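Local structure of RNA-directed RNA polymerase (3ZED) at residues D86-G98 / Y251-V265. The protein probably copies the double-stranded RNA genome of infectious pancreatic necrosis virus as its RNA-dependent RNA polymerase and becomes covalently attached to that RNA. Sequence-based numbering, arbitrary orientation.
Sequences DGKLKDTVSVPEG and YIGKTKGDTTAEALV
Val93 lays its CG2 methyl over the first two turns of helix 260-278, 4.0 Å from Ala261 CB and 4.1 Å from Val265 CG2, where strand 92-98, an outer strand of a three-stranded antiparallel sheet, packs on the helix; the axes of 92-95 and 260-265 cross at -55°. CG2 reaches the helix because it stands anti to the backbone N of Val93. Ala261 and Val265, one turn apart, offer a small methyl and a branched side chain on the same helix face, the alanine leaving room for Val93 and Leu89 to come close; Val95 CG1 extends the apolar seam onto Val265 CG1, and helix 73-76 borders it through Thr73 and Ala76. Farther along the chain toward its N-terminus, Leu89 swings its CD2 over Ala261 CB, at 3.8 Å.

Polar groups flank this seam. Neighbouring strand 65-72 already pairs with Val93 and Val95, so the backbone of Ser94 points its N-H and C=O toward the segment 251-265. Glu262, its chain bent at chi2 (86°), slides past Val93 and brings OE2 to Ser94 N in a nearly straight bond (170°) on the anti lone pair. Ser94 OG donates to the same oxygen from above the carboxylate plane, so two donors grip OE2, an arrangement that would tend to stabilise the carboxylate as an anion. Serine suits this place, being short enough to turn its hydroxyl back beside its own N-H.

Lys90 extends its chain and bends it at the last torsion, which brings NZ to Asp258 O, just ahead of the N-cap Thr259; NZ donates at 2.8 Å, from above the carbonyl plane. Tyr251 opens a type II turn, completed by Lys254, within a segment predicted to bind GTP. Its ring leaves Ser94 O at the edge, and OH donates to that oxygen at 2.7 Å, in the carbonyl plane.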
loop_
_atom_site.group_PDB
_atom_site.type_symbol
_atom_site.label_atom_id
_atom_site.label_comp_id
_atom_site.label_asym_id
_atom_site.label_seq_id
_atom_site.Cartn_x
_atom_site.Cartn_y
_atom_site.Cartn_z
ATOM N N ASP B 86 34.265 -6.697 -4.440
ATOM C CA ASP B 86 33.991 -5.601 -5.370
ATOM C C ASP B 86 33.324 -4.409 -4.649
ATOM O O ASP B 86 33.076 -3.374 -5.271
ATOM C CB ASP B 86 33.136 -6.087 -6.555
ATOM C CG ASP B 86 33.861 -6.967 -7.570
ATOM O OD1 ASP B 86 34.892 -7.580 -7.206
ATOM O OD2 ASP B 86 33.365 -7.091 -8.709
ATOM N N GLY B 87 33.082 -4.562 -3.347
ATOM C CA GLY B 87 32.516 -3.527 -2.488
ATOM C C GLY B 87 31.015 -3.333 -2.543
ATOM O O GLY B 87 30.521 -2.272 -2.150
ATOM N N LYS B 88 30.270 -4.360 -2.988
ATOM C CA LYS B 88 28.807 -4.296 -3.089
ATOM C C LYS B 88 28.121 -4.769 -1.778
ATOM O O LYS B 88 26.928 -4.518 -1.586
ATOM C CB LYS B 88 28.300 -5.110 -4.303
ATOM C CG LYS B 88 28.853 -4.670 -5.671
ATOM C CD LYS B 88 28.096 -3.483 -6.273
ATOM C CE LYS B 88 28.940 -2.232 -6.279
ATOM N NZ LYS B 88 28.114 -1.006 -6.126
ATOM N N LEU B 89 28.889 -5.429 -0.882
ATOM C CA LEU B 89 28.457 -5.925 0.434
ATOM C C LEU B 89 29.561 -5.724 1.459
ATOM O O LEU B 89 30.736 -5.787 1.090
ATOM C CB LEU B 89 28.117 -7.435 0.379
ATOM C CG LEU B 89 26.854 -7.904 -0.337
ATOM C CD1 LEU B 89 26.948 -9.387 -0.649
ATOM C CD2 LEU B 89 25.602 -7.631 0.482
ATOM N N LYS B 90 29.206 -5.559 2.752
ATOM C CA LYS B 90 30.196 -5.452 3.828
ATOM C C LYS B 90 30.964 -6.777 3.960
ATOM O O LYS B 90 30.412 -7.823 3.621
ATOM C CB LYS B 90 29.517 -5.090 5.160
ATOM C CG LYS B 90 28.939 -3.686 5.209
ATOM C CD LYS B 90 28.310 -3.404 6.564
ATOM C CE LYS B 90 27.612 -2.061 6.631
ATOM N NZ LYS B 90 26.335 -2.027 5.870
ATOM N N ASP B 91 32.224 -6.735 4.436
ATOM C CA ASP B 91 33.058 -7.935 4.614
ATOM C C ASP B 91 32.605 -8.770 5.831
ATOM O O ASP B 91 32.934 -9.955 5.921
ATOM C CB ASP B 91 34.544 -7.554 4.739
ATOM C CG ASP B 91 34.865 -6.698 5.947
ATOM O OD1 ASP B 91 34.323 -5.572 6.038
ATOM O OD2 ASP B 91 35.653 -7.157 6.807
ATOM N N THR B 92 31.840 -8.146 6.752
ATOM C CA THR B 92 31.295 -8.798 7.943
ATOM C C THR B 92 29.779 -8.669 7.984
ATOM O O THR B 92 29.221 -7.685 7.489
ATOM C CB THR B 92 31.908 -8.239 9.228
ATOM O OG1 THR B 92 31.715 -6.824 9.276
ATOM C CG2 THR B 92 33.379 -8.599 9.390
ATOM N N VAL B 93 29.122 -9.666 8.597
ATOM C CA VAL B 93 27.668 -9.731 8.751
ATOM C C VAL B 93 27.336 -10.023 10.237
ATOM O O VAL B 93 27.926 -10.925 10.830
ATOM C CB VAL B 93 27.039 -10.753 7.742
ATOM C CG1 VAL B 93 27.428 -12.205 8.027
ATOM C CG2 VAL B 93 25.532 -10.602 7.648
ATOM N N SER B 94 26.447 -9.221 10.848
ATOM C CA SER B 94 26.052 -9.405 12.247
ATOM C C SER B 94 24.767 -10.232 12.299
ATOM O O SER B 94 23.747 -9.815 11.765
ATOM C CB SER B 94 25.895 -8.061 12.952
ATOM O OG SER B 94 24.967 -7.236 12.267
ATOM N N VAL B 95 24.833 -11.439 12.880
ATOM C CA VAL B 95 23.690 -12.361 12.906
ATOM C C VAL B 95 23.300 -12.778 14.347
ATOM O O VAL B 95 24.183 -12.939 15.190
ATOM C CB VAL B 95 23.931 -13.604 12.008
ATOM C CG1 VAL B 95 24.020 -13.215 10.534
ATOM C CG2 VAL B 95 25.173 -14.375 12.432
ATOM N N PRO B 96 21.982 -12.948 14.640
ATOM C CA PRO B 96 21.578 -13.350 16.002
ATOM C C PRO B 96 21.866 -14.833 16.247
ATOM O O PRO B 96 21.002 -15.681 16.030
ATOM C CB PRO B 96 20.072 -13.026 16.045
ATOM C CG PRO B 96 19.714 -12.450 14.694
ATOM C CD PRO B 96 20.807 -12.799 13.755
ATOM N N GLU B 97 23.100 -15.137 16.683
ATOM C CA GLU B 97 23.592 -16.498 16.916
ATOM C C GLU B 97 24.163 -16.724 18.322
ATOM O O GLU B 97 24.468 -17.870 18.667
ATOM C CB GLU B 97 24.698 -16.818 15.897
ATOM C CG GLU B 97 24.243 -17.619 14.691
ATOM C CD GLU B 97 25.337 -17.946 13.688
ATOM O OE1 GLU B 97 26.472 -18.271 14.110
ATOM O OE2 GLU B 97 25.047 -17.904 12.471
ATOM N N GLY B 98 24.324 -15.648 19.097
ATOM C CA GLY B 98 24.908 -15.668 20.439
ATOM C C GLY B 98 24.251 -16.584 21.453
ATOM O O GLY B 98 23.073 -16.933 21.314
ATOM N N TYR B 251 17.318 -5.492 13.718
ATOM C CA TYR B 251 18.300 -4.416 13.563
ATOM C C TYR B 251 17.704 -3.027 13.795
ATOM O O TYR B 251 17.611 -2.233 12.857
ATOM C CB TYR B 251 19.000 -4.492 12.185
ATOM C CG TYR B 251 19.583 -5.861 11.904
ATOM C CD1 TYR B 251 20.707 -6.317 12.589
ATOM C CD2 TYR B 251 18.982 -6.720 10.990
ATOM C CE1 TYR B 251 21.215 -7.597 12.375
ATOM C CE2 TYR B 251 19.478 -8.003 10.771
ATOM C CZ TYR B 251 20.588 -8.440 11.475
ATOM O OH TYR B 251 21.090 -9.696 11.250
ATOM N N ILE B 252 17.386 -2.703 15.061
ATOM C CA ILE B 252 16.848 -1.383 15.414
ATOM C C ILE B 252 17.954 -0.316 15.237
ATOM O O ILE B 252 19.104 -0.520 15.649
ATOM C CB ILE B 252 16.226 -1.366 16.843
ATOM C CG1 ILE B 252 14.910 -2.194 16.879
ATOM C CG2 ILE B 252 15.978 0.074 17.346
ATOM C CD1 ILE B 252 14.554 -2.751 18.244
ATOM N N GLY B 253 17.577 0.784 14.593
ATOM C CA GLY B 253 18.456 1.913 14.327
ATOM C C GLY B 253 19.220 1.799 13.027
ATOM O O GLY B 253 20.064 2.648 12.729
ATOM N N LYS B 254 18.928 0.756 12.241
ATOM C CA LYS B 254 19.597 0.522 10.965
ATOM C C LYS B 254 18.613 0.621 9.808
ATOM O O LYS B 254 17.423 0.361 9.978
ATOM C CB LYS B 254 20.292 -0.857 10.958
ATOM C CG LYS B 254 21.215 -1.130 12.142
ATOM C CD LYS B 254 22.642 -0.662 11.904
ATOM C CE LYS B 254 23.512 -0.775 13.134
ATOM N NZ LYS B 254 23.728 -2.186 13.541
ATOM N N THR B 255 19.119 1.008 8.633
ATOM C CA THR B 255 18.337 1.089 7.399
ATOM C C THR B 255 18.458 -0.243 6.654
ATOM O O THR B 255 19.237 -1.098 7.070
ATOM C CB THR B 255 18.822 2.249 6.521
ATOM O OG1 THR B 255 20.170 1.998 6.105
ATOM C CG2 THR B 255 18.685 3.612 7.195
ATOM N N LYS B 256 17.735 -0.398 5.536
ATOM C CA LYS B 256 17.793 -1.586 4.681
ATOM C C LYS B 256 19.142 -1.636 3.943
ATOM O O LYS B 256 19.707 -2.718 3.787
ATOM C CB LYS B 256 16.605 -1.626 3.711
ATOM C CG LYS B 256 15.322 -2.122 4.379
ATOM C CD LYS B 256 14.196 -2.331 3.372
ATOM C CE LYS B 256 12.984 -3.008 3.958
ATOM N NZ LYS B 256 12.274 -2.172 4.959
ATOM N N GLY B 257 19.670 -0.466 3.564
ATOM C CA GLY B 257 20.986 -0.336 2.938
ATOM C C GLY B 257 22.106 -0.798 3.857
ATOM O O GLY B 257 23.071 -1.422 3.408
ATOM N N ASP B 258 21.954 -0.529 5.171
ATOM C CA ASP B 258 22.895 -0.914 6.226
ATOM C C ASP B 258 22.926 -2.423 6.474
ATOM O O ASP B 258 23.941 -2.938 6.974
ATOM C CB ASP B 258 22.502 -0.233 7.565
ATOM C CG ASP B 258 22.631 1.285 7.662
ATOM O OD1 ASP B 258 23.408 1.872 6.873
ATOM O OD2 ASP B 258 21.969 1.882 8.548
ATOM N N THR B 259 21.796 -3.120 6.199
ATOM C CA THR B 259 21.608 -4.539 6.544
ATOM C C THR B 259 21.318 -5.499 5.357
ATOM O O THR B 259 20.753 -6.580 5.585
ATOM C CB THR B 259 20.454 -4.629 7.547
ATOM O OG1 THR B 259 19.301 -4.022 6.956
ATOM C CG2 THR B 259 20.776 -3.953 8.879
ATOM N N THR B 260 21.733 -5.136 4.110
ATOM C CA THR B 260 21.514 -5.964 2.910
ATOM C C THR B 260 21.988 -7.419 3.115
ATOM O O THR B 260 21.193 -8.335 2.897
ATOM C CB THR B 260 22.187 -5.337 1.691
ATOM O OG1 THR B 260 21.690 -4.005 1.554
ATOM C CG2 THR B 260 21.932 -6.127 0.409
ATOM N N ALA B 261 23.262 -7.622 3.529
ATOM C CA ALA B 261 23.844 -8.950 3.741
ATOM C C ALA B 261 23.074 -9.724 4.825
ATOM O O ALA B 261 22.702 -10.880 4.603
ATOM C CB ALA B 261 25.315 -8.837 4.109
ATOM N N GLU B 262 22.799 -9.050 5.964
ATOM C CA GLU B 262 22.066 -9.555 7.119
ATOM C C GLU B 262 20.700 -10.097 6.692
ATOM O O GLU B 262 20.367 -11.240 7.014
ATOM C CB GLU B 262 21.910 -8.434 8.159
ATOM C CG GLU B 262 23.132 -8.207 9.046
ATOM C CD GLU B 262 24.251 -7.289 8.581
ATOM O OE1 GLU B 262 24.042 -6.501 7.632
ATOM O OE2 GLU B 262 25.341 -7.341 9.195
ATOM N N ALA B 263 19.957 -9.306 5.893
ATOM C CA ALA B 263 18.629 -9.651 5.367
ATOM C C ALA B 263 18.679 -10.923 4.527
ATOM O O ALA B 263 17.881 -11.817 4.761
ATOM C CB ALA B 263 18.087 -8.509 4.542
ATOM N N LEU B 264 19.639 -11.022 3.590
ATOM C CA LEU B 264 19.838 -12.188 2.731
ATOM C C LEU B 264 20.135 -13.417 3.568
ATOM O O LEU B 264 19.479 -14.432 3.374
ATOM C CB LEU B 264 20.972 -11.955 1.705
ATOM C CG LEU B 264 20.737 -10.879 0.647
ATOM C CD1 LEU B 264 22.012 -10.592 -0.126
ATOM C CD2 LEU B 264 19.604 -11.258 -0.296
ATOM N N VAL B 265 21.062 -13.309 4.546
ATOM C CA VAL B 265 21.428 -14.404 5.441
ATOM C C VAL B 265 20.172 -14.882 6.201
ATOM O O VAL B 265 19.886 -16.080 6.192
ATOM C CB VAL B 265 22.604 -14.025 6.405
ATOM C CG1 VAL B 265 22.796 -15.068 7.507
ATOM C CG2 VAL B 265 23.908 -13.823 5.642
#